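Local coordinates for solute-binding protein (Thermoactinomyces vulgaris, PDB 2ZYO) that binds cyclodextrins and maltodextrins, here holding maltotetraose, and probably serves as the solute-binding component of a carbohydrate transport system, at residues Tyr175-Leu180 against Asn365-Val370; Gly211-Gln216 against Gln375-Ala380. All coordinates share one frame; numbering follows the deposited sequence.

How the contacts relate
Following the chain from the N terminus, the first segment involved lies on helix 174-183, whose opening turns carry two tyrosines of the sugar pocket, and the next on helix 206-220. Contact 1 closes a loop of 184 residues when helix 360-371 returns to the first of these. Contact 2 closes one of 158 residues when the start of helix 377-394, the next helix in the chain, reaches helix 206-220. The two connections therefore cross, their segments alternating along the sequence. Their centres lie about 8 Å apart and they touch directly, His367 packing on Val215 and Val370 on Gln216. Together they tie two C-terminal helices to two helices from the middle of the chain.

Contact 1. Residues Tyr175-Leu180 against Asn365-Val370; sequences YYTYFL and NAHTFV. With GLC (alpha-D-glucopyranose), chain B; GLC (alpha-D-glucopyranose), chain C.
Thr177 and His367 approach each other from opposite directions between helices 174-183 and 360-371, whose nearest CA atoms, those of these two residues, stay 9.4 Å apart. Along the threonine, CB stands 3.8 Å from His367 NE2. OG1 reaches NE2 of His367 in a 2.8 Å hydrogen bond whose proton may sit on either partner, while CG2 lies 4.0 Å from His367 CD2. OG1 is set between the backbone N and the carbonyl carbon (chi1 62°), which lets it face the imidazole and also make a weak hydrogen bond to Asn173 O. At the far side of the imidazole, ND1 bonds to Ile363 O, one turn earlier in its own helix, fixing the ring's rotation. The first turn of the same helix as Thr177 also presents Tyr175 and Tyr176 to the glycan. Tyr175 lays one ring face under the chain B glucose, whose C4 sits 3.9 Å above the ring plane over its centre, and its CB comes 3.4 Å from O5 of the chain C glucose. Tyr176 CE2 approaches C6 of the chain B glucose at 3.4 Å. A serine in place of Tyr175 would probably cost that sugar its aromatic platform and leave a gap beneath it. The chemistry implies a buried polar pair with both imidazole nitrogens engaged, two residues along from a sugar-stacking tyrosine characteristic of maltodextrin pockets.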
loop_
_atom_site.group_PDB
_atom_site.type_symbol
_atom_site.label_atom_id
_atom_site.label_comp_id
_atom_site.label_asym_id
_atom_site.label_seq_id
_atom_site.Cartn_x
_atom_site.Cartn_y
_atom_site.Cartn_z
ATOM N N TYR A 175 -10.467 1.243 0.471
ATOM C CA TYR A 175 -9.099 0.855 0.800
ATOM C C TYR A 175 -9.053 0.120 2.148
ATOM O O TYR A 175 -8.334 -0.873 2.305
ATOM C CB TYR A 175 -8.145 2.062 0.811
ATOM C CG TYR A 175 -6.756 1.656 1.248
ATOM C CD1 TYR A 175 -5.859 1.093 0.342
ATOM C CD2 TYR A 175 -6.360 1.783 2.581
ATOM C CE1 TYR A 175 -4.592 0.686 0.746
ATOM C CE2 TYR A 175 -5.096 1.378 2.996
ATOM C CZ TYR A 175 -4.220 0.829 2.073
ATOM O OH TYR A 175 -2.973 0.424 2.483
ATOM N N TYR A 176 -9.832 0.614 3.106
ATOM C CA TYR A 176 -9.837 0.078 4.463
ATOM C C TYR A 176 -10.766 -1.121 4.616
ATOM O O TYR A 176 -10.456 -2.063 5.350
ATOM C CB TYR A 176 -10.201 1.178 5.468
ATOM C CG TYR A 176 -9.145 2.258 5.566
ATOM C CD1 TYR A 176 -8.126 2.176 6.514
ATOM C CD2 TYR A 176 -9.152 3.353 4.697
ATOM C CE1 TYR A 176 -7.144 3.157 6.602
ATOM C CE2 TYR A 176 -8.169 4.340 4.777
ATOM C CZ TYR A 176 -7.173 4.236 5.735
ATOM O OH TYR A 176 -6.199 5.205 5.828
ATOM N N THR A 177 -11.892 -1.089 3.908
ATOM C CA THR A 177 -12.910 -2.128 4.034
ATOM C C THR A 177 -12.668 -3.317 3.113
ATOM O O THR A 177 -13.429 -4.286 3.143
ATOM C CB THR A 177 -14.314 -1.577 3.742
ATOM O OG1 THR A 177 -14.364 -1.112 2.390
ATOM C CG2 THR A 177 -14.650 -0.439 4.685
ATOM N N TYR A 178 -11.613 -3.254 2.303
ATOM C CA TYR A 178 -11.321 -4.337 1.363
ATOM C C TYR A 178 -11.372 -5.724 2.005
ATOM O O TYR A 178 -11.924 -6.657 1.413
ATOM C CB TYR A 178 -9.977 -4.134 0.661
ATOM C CG TYR A 178 -9.642 -5.263 -0.290
ATOM C CD1 TYR A 178 -10.374 -5.450 -1.461
ATOM C CD2 TYR A 178 -8.608 -6.154 -0.009
ATOM C CE1 TYR A 178 -10.079 -6.487 -2.336
ATOM C CE2 TYR A 178 -8.308 -7.197 -0.877
ATOM C CZ TYR A 178 -9.047 -7.355 -2.038
ATOM O OH TYR A 178 -8.757 -8.383 -2.911
ATOM N N PHE A 179 -10.817 -5.857 3.212
ATOM C CA PHE A 179 -10.773 -7.162 3.881
ATOM C C PHE A 179 -12.160 -7.778 4.061
ATOM O O PHE A 179 -12.306 -8.997 4.017
ATOM C CB PHE A 179 -9.987 -7.108 5.204
ATOM C CG PHE A 179 -10.764 -6.561 6.374
ATOM C CD1 PHE A 179 -11.368 -7.422 7.287
ATOM C CD2 PHE A 179 -10.871 -5.187 6.579
ATOM C CE1 PHE A 179 -12.080 -6.925 8.381
ATOM C CE2 PHE A 179 -11.584 -4.677 7.667
ATOM C CZ PHE A 179 -12.188 -5.548 8.573
ATOM N N LEU A 180 -13.170 -6.926 4.239
ATOM C CA LEU A 180 -14.555 -7.388 4.367
ATOM C C LEU A 180 -15.080 -7.966 3.055
ATOM O O LEU A 180 -15.829 -8.943 3.061
ATOM C CB LEU A 180 -15.469 -6.259 4.856
ATOM C CG LEU A 180 -15.188 -5.693 6.254
ATOM C CD1 LEU A 180 -15.974 -4.410 6.498
ATOM C CD2 LEU A 180 -15.492 -6.720 7.338
ATOM N N ASN A 365 -18.074 6.388 -2.868
ATOM C CA ASN A 365 -19.397 7.006 -2.871
ATOM C C ASN A 365 -20.475 5.992 -2.508
ATOM O O ASN A 365 -21.388 6.297 -1.740
ATOM C CB ASN A 365 -19.698 7.646 -4.230
ATOM C CG ASN A 365 -18.901 8.916 -4.473
ATOM O OD1 ASN A 365 -18.185 9.401 -3.595
ATOM N ND2 ASN A 365 -19.024 9.463 -5.676
ATOM N N ALA A 366 -20.352 4.782 -3.053
ATOM C CA ALA A 366 -21.252 3.679 -2.720
ATOM C C ALA A 366 -21.235 3.368 -1.221
ATOM O O ALA A 366 -22.280 3.110 -0.629
ATOM C CB ALA A 366 -20.903 2.437 -3.530
ATOM N N HIS A 367 -20.046 3.404 -0.618
ATOM C CA HIS A 367 -19.907 3.264 0.833
ATOM C C HIS A 367 -20.678 4.357 1.575
ATOM O O HIS A 367 -21.381 4.073 2.544
ATOM C CB HIS A 367 -18.435 3.301 1.249
ATOM C CG HIS A 367 -17.719 1.996 1.081
ATOM N ND1 HIS A 367 -17.420 1.464 -0.155
ATOM C CD2 HIS A 367 -17.225 1.127 1.995
ATOM C CE1 HIS A 367 -16.781 0.318 0.005
ATOM N NE2 HIS A 367 -16.650 0.090 1.299
ATOM N N THR A 368 -20.540 5.598 1.108
ATOM C CA THR A 368 -21.230 6.745 1.705
ATOM C C THR A 368 -22.751 6.597 1.625
ATOM O O THR A 368 -23.445 6.799 2.625
ATOM C CB THR A 368 -20.771 8.076 1.062
ATOM O OG1 THR A 368 -19.394 8.299 1.381
ATOM C CG2 THR A 368 -21.586 9.255 1.582
ATOM N N PHE A 369 -23.260 6.231 0.448
ATOM C CA PHE A 369 -24.704 6.074 0.259
ATOM C C PHE A 369 -25.281 4.988 1.169
ATOM O O PHE A 369 -26.381 5.138 1.704
ATOM C CB PHE A 369 -25.055 5.796 -1.212
ATOM C CG PHE A 369 -24.601 6.871 -2.166
ATOM C CD1 PHE A 369 -24.718 8.222 -1.836
ATOM C CD2 PHE A 369 -24.071 6.532 -3.406
ATOM C CE1 PHE A 369 -24.295 9.213 -2.722
ATOM C CE2 PHE A 369 -23.649 7.514 -4.298
ATOM C CZ PHE A 369 -23.761 8.855 -3.956
ATOM N N VAL A 370 -24.523 3.907 1.351
ATOM C CA VAL A 370 -24.914 2.827 2.260
ATOM C C VAL A 370 -24.852 3.281 3.724
ATOM O O VAL A 370 -25.794 3.054 4.486
ATOM C CB VAL A 370 -24.056 1.548 2.036
ATOM C CG1 VAL A 370 -24.347 0.496 3.097
ATOM C CG2 VAL A 370 -24.317 0.974 0.656
HETATM C C1 GLC B . -2.977 5.364 3.006
HETATM C C2 GLC B . -2.311 4.726 1.760
HETATM C C3 GLC B . -3.048 5.056 0.446
HETATM C C4 GLC B . -4.562 4.908 0.597
HETATM C C5 GLC B . -5.038 5.685 1.822
HETATM C C6 GLC B . -6.539 5.586 2.049
HETATM O O1 GLC B . -2.727 6.724 3.082
HETATM O O2 GLC B . -0.951 5.144 1.662
HETATM O O3 GLC B . -2.601 4.181 -0.581
HETATM O O4 GLC B . -5.213 5.417 -0.582
HETATM O O5 GLC B . -4.397 5.161 3.001
HETATM O O6 GLC B . -7.215 6.739 1.568
HETATM C C1 GLC C . -5.757 4.447 -1.433
HETATM C C2 GLC C . -5.272 4.684 -2.865
HETATM C C3 GLC C . -5.873 5.976 -3.412
HETATM C C4 GLC C . -7.400 5.934 -3.309
HETATM C C5 GLC C . -7.818 5.637 -1.864
HETATM C C6 GLC C . -9.314 5.449 -1.716
HETATM O O2 GLC C . -3.857 4.772 -2.881
HETATM O O3 GLC C . -5.485 6.152 -4.765
HETATM O O4 GLC C . -7.943 7.181 -3.717
HETATM O O5 GLC C . -7.184 4.425 -1.394
HETATM O O6 GLC C . -9.855 6.372 -0.784
#

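Contact 2. Residues Gly211-Gln216 against Gln375-Ala380; sequences GMNEVQ and QTPEQA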
loop_
_atom_site.group_PDB
_atom_site.type_symbol
_atom_site.label_atom_id
_atom_site.label_comp_id
_atom_site.label_asym_id
_atom_site.label_seq_id
_atom_site.Cartn_x
_atom_site.Cartn_y
_atom_site.Cartn_z
ATOM N N GLY A 211 -20.100 -8.391 1.274
ATOM C CA GLY A 211 -19.065 -7.511 1.815
ATOM C C GLY A 211 -19.632 -6.171 2.249
ATOM O O GLY A 211 -19.350 -5.697 3.351
ATOM N N MET A 212 -20.444 -5.564 1.382
ATOM C CA MET A 212 -21.078 -4.275 1.682
ATOM C C MET A 212 -22.104 -4.388 2.816
ATOM O O MET A 212 -22.358 -3.413 3.528
ATOM C CB MET A 212 -21.713 -3.674 0.420
ATOM C CG MET A 212 -22.269 -2.255 0.592
ATOM S SD MET A 212 -21.041 -1.010 1.056
ATOM C CE MET A 212 -20.560 -0.402 -0.555
ATOM N N ASN A 213 -22.690 -5.574 2.981
ATOM C CA ASN A 213 -23.573 -5.830 4.120
ATOM C C ASN A 213 -22.827 -5.709 5.447
ATOM O O ASN A 213 -23.390 -5.252 6.446
ATOM C CB ASN A 213 -24.223 -7.211 4.016
ATOM C CG ASN A 213 -25.331 -7.266 2.979
ATOM O OD1 ASN A 213 -25.744 -6.248 2.431
ATOM N ND2 ASN A 213 -25.816 -8.468 2.705
ATOM N N GLU A 214 -21.560 -6.123 5.452
ATOM C CA GLU A 214 -20.710 -5.972 6.632
ATOM C C GLU A 214 -20.395 -4.499 6.876
ATOM O O GLU A 214 -20.458 -4.028 8.010
ATOM C CB GLU A 214 -19.414 -6.779 6.493
ATOM C CG GLU A 214 -19.608 -8.293 6.443
ATOM C CD GLU A 214 -19.767 -8.943 7.815
ATOM O OE1 GLU A 214 -20.229 -8.274 8.766
ATOM O OE2 GLU A 214 -19.430 -10.141 7.940
ATOM N N VAL A 215 -20.062 -3.779 5.805
ATOM C CA VAL A 215 -19.830 -2.333 5.864
ATOM C C VAL A 215 -21.029 -1.618 6.494
ATOM O O VAL A 215 -20.869 -0.804 7.409
ATOM C CB VAL A 215 -19.534 -1.748 4.454
ATOM C CG1 VAL A 215 -19.518 -0.220 4.476
ATOM C CG2 VAL A 215 -18.216 -2.296 3.912
ATOM N N GLN A 216 -22.224 -1.945 6.006
ATOM C CA GLN A 216 -23.474 -1.382 6.511
ATOM C C GLN A 216 -23.629 -1.572 8.021
ATOM O O GLN A 216 -24.050 -0.654 8.725
ATOM C CB GLN A 216 -24.662 -1.999 5.773
ATOM C CG GLN A 216 -26.000 -1.333 6.060
ATOM C CD GLN A 216 -27.136 -1.954 5.276
ATOM O OE1 GLN A 216 -27.264 -3.178 5.206
ATOM N NE2 GLN A 216 -27.972 -1.110 4.680
ATOM N N GLN A 375 -29.179 4.305 0.160
ATOM C CA GLN A 375 -29.345 3.176 -0.752
ATOM C C GLN A 375 -29.017 1.852 -0.077
ATOM O O GLN A 375 -28.263 1.810 0.896
ATOM C CB GLN A 375 -28.448 3.342 -1.977
ATOM C CG GLN A 375 -28.938 4.360 -2.984
ATOM C CD GLN A 375 -28.044 4.430 -4.197
ATOM O OE1 GLN A 375 -26.865 4.770 -4.095
ATOM N NE2 GLN A 375 -28.598 4.108 -5.360
ATOM N N THR A 376 -29.587 0.772 -0.604
ATOM C CA THR A 376 -29.238 -0.572 -0.156
ATOM C C THR A 376 -27.863 -0.932 -0.726
ATOM O O THR A 376 -27.445 -0.353 -1.731
ATOM C CB THR A 376 -30.271 -1.631 -0.614
ATOM O OG1 THR A 376 -30.234 -1.756 -2.041
ATOM C CG2 THR A 376 -31.685 -1.261 -0.161
ATOM N N PRO A 377 -27.143 -1.866 -0.076
ATOM C CA PRO A 377 -25.885 -2.374 -0.625
ATOM C C PRO A 377 -25.956 -2.732 -2.115
ATOM O O PRO A 377 -25.094 -2.300 -2.882
ATOM C CB PRO A 377 -25.625 -3.617 0.228
ATOM C CG PRO A 377 -26.180 -3.238 1.551
ATOM C CD PRO A 377 -27.437 -2.470 1.237
ATOM N N GLU A 378 -26.980 -3.487 -2.514
ATOM C CA GLU A 378 -27.145 -3.914 -3.908
ATOM C C GLU A 378 -27.301 -2.730 -4.865
ATOM O O GLU A 378 -26.659 -2.694 -5.915
ATOM C CB GLU A 378 -28.334 -4.871 -4.045
ATOM C CG GLU A 378 -28.495 -5.498 -5.430
ATOM C CD GLU A 378 -29.698 -6.420 -5.517
ATOM O OE1 GLU A 378 -29.730 -7.438 -4.787
ATOM O OE2 GLU A 378 -30.614 -6.131 -6.319
ATOM N N GLN A 379 -28.153 -1.774 -4.492
ATOM C CA GLN A 379 -28.409 -0.580 -5.306
ATOM C C GLN A 379 -27.154 0.277 -5.466
ATOM O O GLN A 379 -26.837 0.724 -6.570
ATOM C CB GLN A 379 -29.537 0.263 -4.697
ATOM C CG GLN A 379 -30.931 -0.356 -4.780
ATOM C CD GLN A 379 -31.946 0.341 -3.879
ATOM O OE1 GLN A 379 -31.590 0.945 -2.861
ATOM N NE2 GLN A 379 -33.219 0.252 -4.248
ATOM N N ALA A 380 -26.445 0.499 -4.359
ATOM C CA ALA A 380 -25.239 1.325 -4.359
ATOM C C ALA A 380 -24.122 0.704 -5.193
ATOM O O ALA A 380 -23.435 1.409 -5.936
ATOM C CB ALA A 380 -24.767 1.586 -2.939
HETATM O O HOH W 1 -28.292 1.586 3.755
#
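The backbones come close at the start of helix 377-394, where CA of Pro377 lies 5.7 Å from CA of Met212 in helix 206-220. Pro377, in the first turn of its helix, meets three side chains of the other helix. Met212 supplies the apolar part: its CG touches Pro377 CB at 3.6 Å, the two side chains crossing obliquely. With CG anti to the backbone N (chi1 -174°), Met212 extends toward the proline before bending at its next two torsions. Asn213 comes in at about a right angle and sets OD1 3.2 Å from Pro377 CG, a polar oxygen against a ring CH2. Gln216, extended beyond CG, also crosses the ring at about a right angle and brings NE2 to 3.7 Å from Pro377 CD. The same NE2 donates to a water 2.9 Å away, which in turn donates to Gln375 O, so a single water bridges the two segments. Just before the proline, Thr376 N-caps the helix in a capping box: Gln379 N donates to Thr376 OG1 at 3.2 Å, and Thr376 N returns an almost straight bond to Gln379 OE1 (3.0 Å, 174°). The box closes over the first turn, which Pro377 begins. Helix 360-371 packs alongside, its His367 also against Met212. Val215 and Glu214 lean on Leu180 of helix 174-183, and Glu214 also makes a salt bridge to Lys184, just past the end of that helix, so helix 206-220 is held between helix 174-183 and the C-terminal pair.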